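Local atomic coordinates of putative lipoprotein YerB (Bacillus subtilis, PDB entry 2PSB), a protein that is of unknown function but is probably a membrane-anchored lipoprotein, and interacts with the DNA helicase PcrA in a way not essential for viability or UV repair. Residues Y88-S93 and K111-G116; G128-R133 and K151-Q156; N230-E235 and L286-G291. All blocks are in the same frame, centred on the assembly; numbering follows the deposited sequence.

Overall arrangement
Along the chain the three contacts come one after another, each closing before the next opens. Interactions 1 and 2 both fall in the N-terminal DUF3048 region: the first joins helix 87-94 to helix 107-114, and the second sets the loop leading into strand 132-133 against helix 147-157. Their centres lie 20 Å apart. Interaction 3 belongs to the C-terminal DUF3048 region, where strand 230-240 meets the loop ahead of strand 293-298; its centre is 24 Å from that of interaction 1 and 33 Å from that of interaction 2, across the chain's centre. Strand 293-298 pairs with both 54-59 and 230-240, so the two regions are knitted together by strand pairing.

Interaction 1 of 3, residues Y88-S93 and K111-G116; sequences YFVTLS and KQLESG
Val90, on helix 87-94, points toward helix 107-114 and is met there by Gln112 and Leu113. Its CB already has a neighbour: the amide oxygen OE1 of Gln112 lies 3.6 Å from Val90 CB. From there the side chain forks, and both methyls meet both partners. The CG1 branch, anti to the backbone N (chi1 174°), sits 3.8 Å from Leu113 CD2 and is also near Gln112 OE1. The CG2 branch likewise has Gln112 OE1 at 3.9 Å from Val90 CG2, with CG, CD1 and CD2 of Leu113 all about 4.0 Å from that same methyl. Leu113 thus lies alongside the valine fork, its CD2 touching both methyls, while the glutamine chain, extended beyond CG, slides past Val90 in the opposite direction and lays its oxygen against CB. Val90 CA and Leu113 CA, 7.9 Å apart, are the nearest CA pair across the two segments. Phe100, on strand 99-102 between the helices in sequence, touches both Val90 and Leu113, so the pair packs down on the strand that links them. Just beyond, helix 107-114 ends in a Schellman motif: Gly116, at positive phi, is the C-prime residue, and Ala117 N reaches back to Gln112 O. Ser115 OG adds a bond of 2.6 Å to Lys111 O, coming from above the carbonyl plane. Dispersion therefore carries the contact between the two helices, with no hydrogen bond across it, and Gln112 OE1 is buried against aliphatic carbon without a polar partner in the model, probably at some energetic cost.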
ATOM      1  N   TYR A  88       7.760   9.309   2.083  1.00 32.20           N
ATOM      2  CA  TYR A  88       7.796   7.891   2.400  1.00 30.08           C
ATOM      3  C   TYR A  88       7.100   7.021   1.352  1.00 30.21           C
ATOM      4  O   TYR A  88       7.479   5.871   1.163  1.00 30.84           O
ATOM      5  CB  TYR A  88       7.232   7.602   3.805  1.00 28.52           C
ATOM      6  CG  TYR A  88       6.081   8.470   4.253  1.00 28.18           C
ATOM      7  CD1 TYR A  88       6.312   9.708   4.867  1.00 29.58           C
ATOM      8  CD2 TYR A  88       4.768   8.045   4.107  1.00 27.19           C
ATOM      9  CE1 TYR A  88       5.261  10.489   5.329  1.00 28.36           C
ATOM     10  CE2 TYR A  88       3.706   8.823   4.564  1.00 27.83           C
ATOM     11  CZ  TYR A  88       3.962  10.043   5.179  1.00 29.55           C
ATOM     12  OH  TYR A  88       2.927  10.816   5.662  1.00 26.98           O
ATOM     13  N   PHE A  89       6.093   7.557   0.670  1.00 28.38           N
ATOM     14  CA  PHE A  89       5.420   6.775  -0.368  1.00 29.18           C
ATOM     15  C   PHE A  89       6.286   6.667  -1.630  1.00 28.86           C
ATOM     16  O   PHE A  89       6.309   5.634  -2.300  1.00 31.09           O
ATOM     17  CB  PHE A  89       4.050   7.385  -0.708  1.00 29.36           C
ATOM     18  CG  PHE A  89       2.998   7.113   0.331  1.00 28.44           C
ATOM     19  CD1 PHE A  89       2.742   5.808   0.749  1.00 28.05           C
ATOM     20  CD2 PHE A  89       2.262   8.155   0.896  1.00 29.30           C
ATOM     21  CE1 PHE A  89       1.769   5.539   1.715  1.00 28.88           C
ATOM     22  CE2 PHE A  89       1.289   7.903   1.859  1.00 28.15           C
ATOM     23  CZ  PHE A  89       1.041   6.587   2.269  1.00 29.55           C
ATOM     24  N   VAL A  90       7.004   7.733  -1.956  1.00 27.34           N
ATOM     25  CA  VAL A  90       7.876   7.705  -3.124  1.00 27.93           C
ATOM     26  C   VAL A  90       8.926   6.633  -2.872  1.00 28.15           C
ATOM     27  O   VAL A  90       9.214   5.807  -3.736  1.00 28.93           O
ATOM     28  CB  VAL A  90       8.588   9.060  -3.339  1.00 26.77           C
ATOM     29  CG1 VAL A  90       9.590   8.941  -4.476  1.00 25.74           C
ATOM     30  CG2 VAL A  90       7.572  10.140  -3.643  1.00 26.35           C
ATOM     31  N   THR A  91       9.469   6.641  -1.663  1.00 28.25           N
ATOM     32  CA  THR A  91      10.493   5.687  -1.251  1.00 28.14           C
ATOM     33  C   THR A  91       9.983   4.240  -1.312  1.00 28.67           C
ATOM     34  O   THR A  91      10.696   3.335  -1.739  1.00 29.03           O
ATOM     35  CB  THR A  91      10.958   6.000   0.190  1.00 29.28           C
ATOM     36  OG1 THR A  91      11.411   7.359   0.254  1.00 30.92           O
ATOM     37  CG2 THR A  91      12.081   5.073   0.615  1.00 26.49           C
ATOM     38  N   LEU A  92       8.746   4.039  -0.873  1.00 27.01           N
ATOM     39  CA  LEU A  92       8.141   2.715  -0.866  1.00 27.58           C
ATOM     40  C   LEU A  92       7.880   2.241  -2.291  1.00 25.45           C
ATOM     41  O   LEU A  92       8.139   1.090  -2.627  1.00 24.35           O
ATOM     42  CB  LEU A  92       6.833   2.749  -0.066  1.00 27.44           C
ATOM     43  CG  LEU A  92       6.993   3.039   1.433  1.00 27.29           C
ATOM     44  CD1 LEU A  92       5.629   3.301   2.063  1.00 25.66           C
ATOM     45  CD2 LEU A  92       7.687   1.868   2.096  1.00 26.14           C
ATOM     46  N   SER A  93       7.371   3.139  -3.121  1.00 25.57           N
ATOM     47  CA  SER A  93       7.094   2.816  -4.513  1.00 26.59           C
ATOM     48  C   SER A  93       8.371   2.353  -5.197  1.00 26.67           C
ATOM     49  O   SER A  93       8.368   1.369  -5.937  1.00 25.14           O
ATOM     50  CB  SER A  93       6.553   4.045  -5.244  1.00 24.42           C
ATOM     51  OG  SER A  93       6.269   3.737  -6.592  1.00 25.36           O
ATOM     52  N   LYS A 111       9.900  18.227  -4.696  1.00 49.03           N
ATOM     53  CA  LYS A 111      11.313  18.342  -5.037  1.00 49.59           C
ATOM     54  C   LYS A 111      11.905  16.976  -5.339  1.00 48.45           C
ATOM     55  O   LYS A 111      12.674  16.813  -6.284  1.00 47.78           O
ATOM     56  CB  LYS A 111      12.094  18.986  -3.885  1.00 51.36           C
ATOM     57  CG  LYS A 111      11.678  20.415  -3.545  1.00 52.88           C
ATOM     58  CD  LYS A 111      12.011  21.401  -4.670  1.00 54.43           C
ATOM     59  CE  LYS A 111      13.511  21.597  -4.842  1.00 52.90           C
ATOM     60  NZ  LYS A 111      14.141  22.199  -3.634  1.00 51.28           N
ATOM     61  N   GLN A 112      11.535  15.999  -4.525  1.00 47.05           N
ATOM     62  CA  GLN A 112      12.023  14.639  -4.677  1.00 46.60           C
ATOM     63  C   GLN A 112      11.736  14.119  -6.080  1.00 44.79           C
ATOM     64  O   GLN A 112      12.642  13.694  -6.795  1.00 45.83           O
ATOM     65  CB  GLN A 112      11.355  13.746  -3.627  1.00 48.95           C
ATOM     66  CG  GLN A 112      12.253  12.671  -3.049  1.00 52.64           C
ATOM     67  CD  GLN A 112      11.736  12.151  -1.722  1.00 54.69           C
ATOM     68  OE1 GLN A 112      10.668  11.534  -1.654  1.00 54.29           O
ATOM     69  NE2 GLN A 112      12.492  12.402  -0.652  1.00 55.00           N
ATOM     70  N   LEU A 113      10.470  14.169  -6.474  1.00 43.31           N
ATOM     71  CA  LEU A 113      10.058  13.694  -7.784  1.00 42.39           C
ATOM     72  C   LEU A 113      10.522  14.588  -8.938  1.00 42.96           C
ATOM     73  O   LEU A 113      10.741  14.108 -10.053  1.00 42.87           O
ATOM     74  CB  LEU A 113       8.541  13.537  -7.814  1.00 40.61           C
ATOM     75  CG  LEU A 113       8.034  12.417  -6.895  1.00 40.46           C
ATOM     76  CD1 LEU A 113       6.525  12.509  -6.741  1.00 34.07           C
ATOM     77  CD2 LEU A 113       8.449  11.060  -7.465  1.00 38.34           C
ATOM     78  N   GLU A 114      10.668  15.882  -8.684  1.00 43.17           N
ATOM     79  CA  GLU A 114      11.123  16.784  -9.729  1.00 43.62           C
ATOM     80  C   GLU A 114      12.636  16.640  -9.882  1.00 43.10           C
ATOM     81  O   GLU A 114      13.218  17.096 -10.858  1.00 45.16           O
ATOM     82  CB  GLU A 114      10.728  18.226  -9.401  1.00 44.62           C
ATOM     83  CG  GLU A 114       9.217  18.422  -9.334  1.00 45.74           C
ATOM     84  CD  GLU A 114       8.792  19.884  -9.340  1.00 45.98           C
ATOM     85  OE1 GLU A 114       9.328  20.687  -8.546  1.00 45.35           O
ATOM     86  OE2 GLU A 114       7.899  20.227 -10.141  1.00 43.27           O
ATOM     87  N   SER A 115      13.257  15.976  -8.916  1.00 42.68           N
ATOM     88  CA  SER A 115      14.693  15.729  -8.934  1.00 43.46           C
ATOM     89  C   SER A 115      14.980  14.396  -9.609  1.00 42.43           C
ATOM     90  O   SER A 115      16.117  13.933  -9.611  1.00 41.89           O
ATOM     91  CB  SER A 115      15.256  15.704  -7.509  1.00 46.22           C
ATOM     92  OG  SER A 115      15.148  16.977  -6.894  1.00 47.63           O
ATOM     93  N   GLY A 116      13.938  13.786 -10.166  1.00 42.81           N
ATOM     94  CA  GLY A 116      14.079  12.518 -10.864  1.00 41.54           C
ATOM     95  C   GLY A 116      13.963  11.265 -10.018  1.00 43.72           C
ATOM     96  O   GLY A 116      14.434  10.200 -10.419  1.00 42.92           O
TER

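Interaction 2 of 3, residues G128-R133 and K151-Q156; sequences GSLFWR and KKAAEQ
Leu130 presses one methyl against Ala153 of helix 147-157. This apolar pairing is unusually close: Leu130 CD1 is 3.3 Å from Ala153 CB and 3.4 Å from Ala153 CA, both tighter than ordinary van der Waals contact. The torsion chi1 of -54°, with CG anti to the carbonyl carbon, helps carry the fork of the leucine to the helix. Its second methyl takes the aliphatic root of a lysine, with Leu130 CD2 at 4.1 Å from Lys152 CB, and the two side chains cross at about a right angle. In the fold, Leu130 belongs to the loop between helix 123-126 and strand 132-133, an outermost strand of a small antiparallel sheet whose middle strand, 143-146, leads directly into helix 147-157. Leu130 O also accepts a hydrogen bond from Thr145 OG1 of that middle strand, and Phe126 of the short helix touches Ala153 and Gln156. The polar side chains sit at the border of this contact. The extended chain of Gln156 brings OE1 to 3.9 Å from Leu130 CD1, a plain oxygen-to-methyl contact. Lys152, bent at chi2, carries its ammonium away from the leucine, and NZ forms a salt bridge of 3.6 Å with Glu155 OE2, one turn further along the helix.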
ATOM      1  N   GLY A 128      -8.757  15.874 -15.884  1.00 38.98           N
ATOM      2  CA  GLY A 128      -9.633  16.251 -16.981  1.00 38.20           C
ATOM      3  C   GLY A 128      -9.507  15.302 -18.161  1.00 40.04           C
ATOM      4  O   GLY A 128     -10.352  15.285 -19.050  1.00 40.74           O
ATOM      5  N   SER A 129      -8.449  14.499 -18.178  1.00 40.33           N
ATOM      6  CA  SER A 129      -8.243  13.557 -19.265  1.00 39.71           C
ATOM      7  C   SER A 129      -7.965  12.148 -18.756  1.00 39.56           C
ATOM      8  O   SER A 129      -8.879  11.332 -18.650  1.00 40.11           O
ATOM      9  CB  SER A 129      -7.108  14.034 -20.191  1.00 37.99           C
ATOM     10  OG  SER A 129      -5.948  14.425 -19.482  1.00 36.35           O
ATOM     11  N   LEU A 130      -6.710  11.867 -18.429  1.00 38.30           N
ATOM     12  CA  LEU A 130      -6.329  10.544 -17.945  1.00 38.75           C
ATOM     13  C   LEU A 130      -6.772  10.312 -16.493  1.00 37.65           C
ATOM     14  O   LEU A 130      -6.768   9.186 -16.007  1.00 38.38           O
ATOM     15  CB  LEU A 130      -4.821  10.359 -18.120  1.00 38.40           C
ATOM     16  CG  LEU A 130      -4.380  10.621 -19.569  1.00 37.56           C
ATOM     17  CD1 LEU A 130      -2.929  10.250 -19.740  1.00 38.26           C
ATOM     18  CD2 LEU A 130      -5.233   9.802 -20.538  1.00 37.29           C
ATOM     19  N   PHE A 131      -7.164  11.397 -15.825  1.00 35.52           N
ATOM     20  CA  PHE A 131      -7.690  11.375 -14.463  1.00 33.74           C
ATOM     21  C   PHE A 131      -9.113  11.938 -14.597  1.00 33.00           C
ATOM     22  O   PHE A 131      -9.322  12.928 -15.305  1.00 33.18           O
ATOM     23  CB  PHE A 131      -6.894  12.313 -13.549  1.00 33.26           C
ATOM     24  CG  PHE A 131      -5.813  11.638 -12.746  1.00 33.37           C
ATOM     25  CD1 PHE A 131      -4.651  11.167 -13.358  1.00 32.29           C
ATOM     26  CD2 PHE A 131      -5.942  11.508 -11.363  1.00 31.49           C
ATOM     27  CE1 PHE A 131      -3.634  10.578 -12.603  1.00 31.75           C
ATOM     28  CE2 PHE A 131      -4.929  10.922 -10.604  1.00 29.81           C
ATOM     29  CZ  PHE A 131      -3.775  10.458 -11.225  1.00 28.77           C
ATOM     30  N   TRP A 132     -10.093  11.323 -13.945  1.00 30.66           N
ATOM     31  CA  TRP A 132     -11.453  11.837 -14.024  1.00 28.67           C
ATOM     32  C   TRP A 132     -12.038  12.111 -12.646  1.00 27.75           C
ATOM     33  O   TRP A 132     -11.473  11.697 -11.623  1.00 27.58           O
ATOM     34  CB  TRP A 132     -12.356  10.879 -14.815  1.00 27.84           C
ATOM     35  CG  TRP A 132     -12.724   9.601 -14.110  1.00 31.38           C
ATOM     36  CD1 TRP A 132     -13.763   9.403 -13.240  1.00 32.27           C
ATOM     37  CD2 TRP A 132     -12.125   8.318 -14.312  1.00 30.80           C
ATOM     38  NE1 TRP A 132     -13.854   8.075 -12.900  1.00 30.64           N
ATOM     39  CE2 TRP A 132     -12.855   7.387 -13.539  1.00 32.54           C
ATOM     40  CE3 TRP A 132     -11.034   7.867 -15.063  1.00 29.35           C
ATOM     41  CZ2 TRP A 132     -12.537   6.027 -13.511  1.00 33.84           C
ATOM     42  CZ3 TRP A 132     -10.717   6.525 -15.036  1.00 32.35           C
ATOM     43  CH2 TRP A 132     -11.463   5.618 -14.259  1.00 34.45           C
ATOM     44  N   ARG A 133     -13.162  12.826 -12.633  1.00 25.72           N
ATOM     45  CA  ARG A 133     -13.863  13.197 -11.404  1.00 24.84           C
ATOM     46  C   ARG A 133     -15.186  12.447 -11.274  1.00 24.77           C
ATOM     47  O   ARG A 133     -16.062  12.564 -12.124  1.00 24.12           O
ATOM     48  CB  ARG A 133     -14.140  14.704 -11.389  1.00 23.15           C
ATOM     49  CG  ARG A 133     -13.204  15.556 -10.529  1.00 25.59           C
ATOM     50  CD  ARG A 133     -11.766  15.228 -10.785  1.00 27.73           C
ATOM     51  NE  ARG A 133     -10.808  16.257 -10.366  1.00 28.38           N
ATOM     52  CZ  ARG A 133     -10.562  16.624  -9.111  1.00 28.19           C
ATOM     53  NH1 ARG A 133     -11.213  16.068  -8.091  1.00 27.03           N
ATOM     54  NH2 ARG A 133      -9.620  17.525  -8.879  1.00 28.30           N
ATOM     55  N   LYS A 151      -1.618   3.687 -18.669  1.00 34.04           N
ATOM     56  CA  LYS A 151      -0.769   3.249 -19.767  1.00 37.96           C
ATOM     57  C   LYS A 151      -0.630   4.393 -20.771  1.00 38.09           C
ATOM     58  O   LYS A 151       0.474   4.705 -21.227  1.00 38.38           O
ATOM     59  CB  LYS A 151      -1.374   2.017 -20.444  1.00 36.60           C
ATOM     60  CG  LYS A 151      -1.110   0.733 -19.692  1.00 36.37           C
ATOM     61  CD  LYS A 151      -2.309  -0.217 -19.751  1.00 38.24           C
ATOM     62  CE  LYS A 151      -2.567  -0.772 -21.128  1.00 39.21           C
ATOM     63  NZ  LYS A 151      -3.621  -1.833 -21.057  1.00 39.76           N
ATOM     64  N   LYS A 152      -1.751   5.033 -21.089  1.00 38.30           N
ATOM     65  CA  LYS A 152      -1.731   6.141 -22.034  1.00 38.83           C
ATOM     66  C   LYS A 152      -0.812   7.259 -21.554  1.00 39.74           C
ATOM     67  O   LYS A 152      -0.115   7.883 -22.356  1.00 40.92           O
ATOM     68  CB  LYS A 152      -3.150   6.674 -22.273  1.00 38.80           C
ATOM     69  CG  LYS A 152      -4.064   5.691 -23.002  1.00 39.42           C
ATOM     70  CD  LYS A 152      -3.380   5.093 -24.238  1.00 42.38           C
ATOM     71  CE  LYS A 152      -4.268   4.057 -24.938  1.00 44.34           C
ATOM     72  NZ  LYS A 152      -3.618   3.398 -26.121  1.00 39.28           N
ATOM     73  N   ALA A 153      -0.787   7.497 -20.247  1.00 39.56           N
ATOM     74  CA  ALA A 153       0.068   8.542 -19.697  1.00 38.70           C
ATOM     75  C   ALA A 153       1.528   8.111 -19.770  1.00 40.73           C
ATOM     76  O   ALA A 153       2.430   8.947 -19.843  1.00 41.22           O
ATOM     77  CB  ALA A 153      -0.330   8.851 -18.252  1.00 37.02           C
ATOM     78  N   ALA A 154       1.759   6.800 -19.746  1.00 42.93           N
ATOM     79  CA  ALA A 154       3.117   6.267 -19.837  1.00 44.21           C
ATOM     80  C   ALA A 154       3.583   6.418 -21.287  1.00 45.27           C
ATOM     81  O   ALA A 154       4.742   6.720 -21.544  1.00 43.98           O
ATOM     82  CB  ALA A 154       3.142   4.799 -19.430  1.00 42.37           C
ATOM     83  N   GLU A 155       2.661   6.212 -22.222  1.00 47.16           N
ATOM     84  CA  GLU A 155       2.957   6.332 -23.644  1.00 49.91           C
ATOM     85  C   GLU A 155       3.357   7.755 -24.046  1.00 50.04           C
ATOM     86  O   GLU A 155       4.050   7.943 -25.047  1.00 50.46           O
ATOM     87  CB  GLU A 155       1.751   5.875 -24.473  1.00 51.85           C
ATOM     88  CG  GLU A 155       1.519   4.373 -24.427  1.00 55.93           C
ATOM     89  CD  GLU A 155       0.169   3.952 -24.989  1.00 59.51           C
ATOM     90  OE1 GLU A 155      -0.145   4.300 -26.152  1.00 61.60           O
ATOM     91  OE2 GLU A 155      -0.580   3.258 -24.265  1.00 60.03           O
ATOM     92  N   GLN A 156       2.924   8.750 -23.273  1.00 49.91           N
ATOM     93  CA  GLN A 156       3.253  10.142 -23.574  1.00 49.15           C
ATOM     94  C   GLN A 156       4.569  10.575 -22.939  1.00 49.28           C
ATOM     95  O   GLN A 156       5.308  11.365 -23.519  1.00 49.70           O
ATOM     96  CB  GLN A 156       2.173  11.092 -23.067  1.00 49.85           C
ATOM     97  CG  GLN A 156       0.762  10.791 -23.496  1.00 51.64           C
ATOM     98  CD  GLN A 156      -0.203  11.857 -23.002  1.00 52.38           C
ATOM     99  OE1 GLN A 156      -1.425  11.698 -23.083  1.00 52.36           O
ATOM    100  NE2 GLN A 156       0.348  12.958 -22.488  1.00 50.94           N
TER

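Interaction 3 of 3, residues N230-E235 and L286-G291; sequences NIFIVE and LPFVPG
Asn230 faces the loop 286-291 with its amide against the backbone of Val289: Asn230 CG is 3.7 Å from Val289 N and 3.8 Å from Val289 O. Which end of the amide is oxygen and which nitrogen is doubtful in the model. Phe288 flanks the same amide, with its CB 3.9 Å from Asn230 CG. A leucine in place of Asn230 would set methyl groups against Val289 N and O, and would probably leave this buried stretch of loop backbone without its polar neighbour on the strand. Two residues on, Phe232 again reaches toward the loop. With CG anti to the backbone N (chi1 -173°), its CD2 comes to 4.0 Å from Phe288 CZ, approaching the Phe288 ring at its edge, and the two side chains cross at about a right angle. Val234, next on this side of the strand, lays CG2 over the centre of one face of the Phe232 ring, while Trp270 and Ile277 touch that phenylalanine too. Strand 230-240 pairs in parallel with strand 293-298, so the contact is that of the connection from strand 284-285 into strand 293-298, packed against the strand that 293-298 pairs with.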
ATOM      1  N   ASN A 230      -1.064 -11.929   4.359  1.00 31.82           N
ATOM      2  CA  ASN A 230      -0.013 -11.474   5.270  1.00 30.80           C
ATOM      3  C   ASN A 230      -0.316 -10.087   5.833  1.00 30.31           C
ATOM      4  O   ASN A 230      -0.710  -9.182   5.093  1.00 32.37           O
ATOM      5  CB  ASN A 230       1.366 -11.401   4.572  1.00 31.44           C
ATOM      6  CG  ASN A 230       1.687 -12.636   3.738  1.00 30.85           C
ATOM      7  OD1 ASN A 230       1.172 -12.804   2.638  1.00 32.65           O
ATOM      8  ND2 ASN A 230       2.542 -13.500   4.261  1.00 28.49           N
ATOM      9  N   ILE A 231      -0.154  -9.927   7.144  1.00 28.31           N
ATOM     10  CA  ILE A 231      -0.349  -8.635   7.777  1.00 27.76           C
ATOM     11  C   ILE A 231       1.023  -8.337   8.391  1.00 30.28           C
ATOM     12  O   ILE A 231       1.509  -9.063   9.274  1.00 30.55           O
ATOM     13  CB  ILE A 231      -1.402  -8.635   8.915  1.00 28.54           C
ATOM     14  CG1 ILE A 231      -2.676  -9.394   8.512  1.00 28.80           C
ATOM     15  CG2 ILE A 231      -1.728  -7.187   9.273  1.00 26.33           C
ATOM     16  CD1 ILE A 231      -3.409  -8.859   7.296  1.00 27.69           C
ATOM     17  N   PHE A 232       1.636  -7.261   7.916  1.00 28.30           N
ATOM     18  CA  PHE A 232       2.954  -6.866   8.351  1.00 28.91           C
ATOM     19  C   PHE A 232       2.909  -5.491   9.013  1.00 31.31           C
ATOM     20  O   PHE A 232       2.814  -4.465   8.327  1.00 33.51           O
ATOM     21  CB  PHE A 232       3.874  -6.856   7.131  1.00 27.46           C
ATOM     22  CG  PHE A 232       5.318  -6.612   7.450  1.00 27.42           C
ATOM     23  CD1 PHE A 232       5.813  -6.801   8.741  1.00 24.72           C
ATOM     24  CD2 PHE A 232       6.203  -6.239   6.441  1.00 27.60           C
ATOM     25  CE1 PHE A 232       7.161  -6.619   9.014  1.00 25.57           C
ATOM     26  CE2 PHE A 232       7.556  -6.056   6.709  1.00 28.46           C
ATOM     27  CZ  PHE A 232       8.034  -6.249   8.002  1.00 26.72           C
ATOM     28  N   ILE A 233       2.972  -5.479  10.343  1.00 31.75           N
ATOM     29  CA  ILE A 233       2.925  -4.234  11.098  1.00 31.80           C
ATOM     30  C   ILE A 233       4.349  -3.775  11.328  1.00 31.91           C
ATOM     31  O   ILE A 233       5.138  -4.477  11.948  1.00 30.93           O
ATOM     32  CB  ILE A 233       2.176  -4.441  12.453  1.00 33.83           C
ATOM     33  CG1 ILE A 233       0.763  -4.956  12.161  1.00 33.41           C
ATOM     34  CG2 ILE A 233       2.122  -3.128  13.257  1.00 31.14           C
ATOM     35  CD1 ILE A 233      -0.028  -5.368  13.379  1.00 38.60           C
ATOM     36  N   VAL A 234       4.673  -2.597  10.801  1.00 32.33           N
ATOM     37  CA  VAL A 234       6.015  -2.042  10.908  1.00 32.74           C
ATOM     38  C   VAL A 234       6.102  -0.786  11.780  1.00 34.81           C
ATOM     39  O   VAL A 234       5.316   0.144  11.618  1.00 33.77           O
ATOM     40  CB  VAL A 234       6.562  -1.749   9.486  1.00 33.09           C
ATOM     41  CG1 VAL A 234       7.836  -0.934   9.545  1.00 33.47           C
ATOM     42  CG2 VAL A 234       6.826  -3.069   8.765  1.00 33.77           C
ATOM     43  N   GLU A 235       7.061  -0.774  12.708  1.00 36.33           N
ATOM     44  CA  GLU A 235       7.257   0.369  13.600  1.00 35.83           C
ATOM     45  C   GLU A 235       8.373   1.247  13.080  1.00 36.66           C
ATOM     46  O   GLU A 235       9.534   0.856  13.080  1.00 37.38           O
ATOM     47  CB  GLU A 235       7.612  -0.087  15.016  1.00 36.05           C
ATOM     48  CG  GLU A 235       7.698   1.072  16.014  1.00 36.43           C
ATOM     49  CD  GLU A 235       7.909   0.614  17.449  1.00 38.48           C
ATOM     50  OE1 GLU A 235       9.022   0.145  17.781  1.00 38.75           O
ATOM     51  OE2 GLU A 235       6.954   0.714  18.250  1.00 33.97           O
ATOM     52  N   LEU A 286      12.255 -13.287   7.116  1.00 33.03           N
ATOM     53  CA  LEU A 286      11.070 -14.097   7.332  1.00 32.44           C
ATOM     54  C   LEU A 286      10.349 -14.071   5.982  1.00 32.76           C
ATOM     55  O   LEU A 286      10.210 -13.015   5.378  1.00 32.66           O
ATOM     56  CB  LEU A 286      10.191 -13.471   8.411  1.00 31.74           C
ATOM     57  CG  LEU A 286      10.721 -13.676   9.829  1.00 32.32           C
ATOM     58  CD1 LEU A 286       9.984 -12.767  10.797  1.00 31.07           C
ATOM     59  CD2 LEU A 286      10.559 -15.141  10.214  1.00 31.53           C
ATOM     60  N   PRO A 287       9.917 -15.237   5.474  1.00 33.41           N
ATOM     61  CA  PRO A 287       9.220 -15.228   4.182  1.00 33.36           C
ATOM     62  C   PRO A 287       7.726 -14.889   4.321  1.00 33.74           C
ATOM     63  O   PRO A 287       7.182 -14.889   5.425  1.00 33.82           O
ATOM     64  CB  PRO A 287       9.440 -16.649   3.675  1.00 33.06           C
ATOM     65  CG  PRO A 287       9.356 -17.442   4.929  1.00 29.61           C
ATOM     66  CD  PRO A 287      10.191 -16.619   5.910  1.00 32.97           C
ATOM     67  N   PHE A 288       7.080 -14.598   3.195  1.00 34.60           N
ATOM     68  CA  PHE A 288       5.645 -14.300   3.174  1.00 32.00           C
ATOM     69  C   PHE A 288       4.931 -15.505   2.583  1.00 33.19           C
ATOM     70  O   PHE A 288       5.526 -16.289   1.831  1.00 31.51           O
ATOM     71  CB  PHE A 288       5.299 -13.105   2.270  1.00 30.81           C
ATOM     72  CG  PHE A 288       5.728 -11.766   2.798  1.00 30.06           C
ATOM     73  CD1 PHE A 288       5.609 -11.447   4.150  1.00 30.86           C
ATOM     74  CD2 PHE A 288       6.215 -10.798   1.925  1.00 30.65           C
ATOM     75  CE1 PHE A 288       5.973 -10.172   4.620  1.00 29.20           C
ATOM     76  CE2 PHE A 288       6.578  -9.524   2.385  1.00 30.96           C
ATOM     77  CZ  PHE A 288       6.457  -9.211   3.731  1.00 26.91           C
ATOM     78  N   VAL A 289       3.651 -15.635   2.925  1.00 32.71           N
ATOM     79  CA  VAL A 289       2.790 -16.696   2.410  1.00 31.14           C
ATOM     80  C   VAL A 289       2.340 -16.229   1.025  1.00 29.84           C
ATOM     81  O   VAL A 289       1.954 -15.079   0.857  1.00 28.67           O
ATOM     82  CB  VAL A 289       1.511 -16.856   3.285  1.00 33.83           C
ATOM     83  CG1 VAL A 289       0.458 -17.658   2.529  1.00 32.52           C
ATOM     84  CG2 VAL A 289       1.851 -17.526   4.617  1.00 31.26           C
ATOM     85  N   PRO A 290       2.365 -17.113   0.019  1.00 32.58           N
ATOM     86  CA  PRO A 290       1.925 -16.656  -1.308  1.00 32.24           C
ATOM     87  C   PRO A 290       0.555 -15.954  -1.263  1.00 31.50           C
ATOM     88  O   PRO A 290      -0.380 -16.439  -0.630  1.00 30.55           O
ATOM     89  CB  PRO A 290       1.884 -17.947  -2.123  1.00 31.84           C
ATOM     90  CG  PRO A 290       2.945 -18.790  -1.488  1.00 32.00           C
ATOM     91  CD  PRO A 290       2.753 -18.536  -0.005  1.00 31.65           C
ATOM     92  N   GLY A 291       0.444 -14.800  -1.919  1.00 32.20           N
ATOM     93  CA  GLY A 291      -0.821 -14.080  -1.925  1.00 31.68           C
ATOM     94  C   GLY A 291      -0.678 -12.589  -1.673  1.00 31.61           C
ATOM     95  O   GLY A 291       0.403 -12.025  -1.825  1.00 31.45           O
TER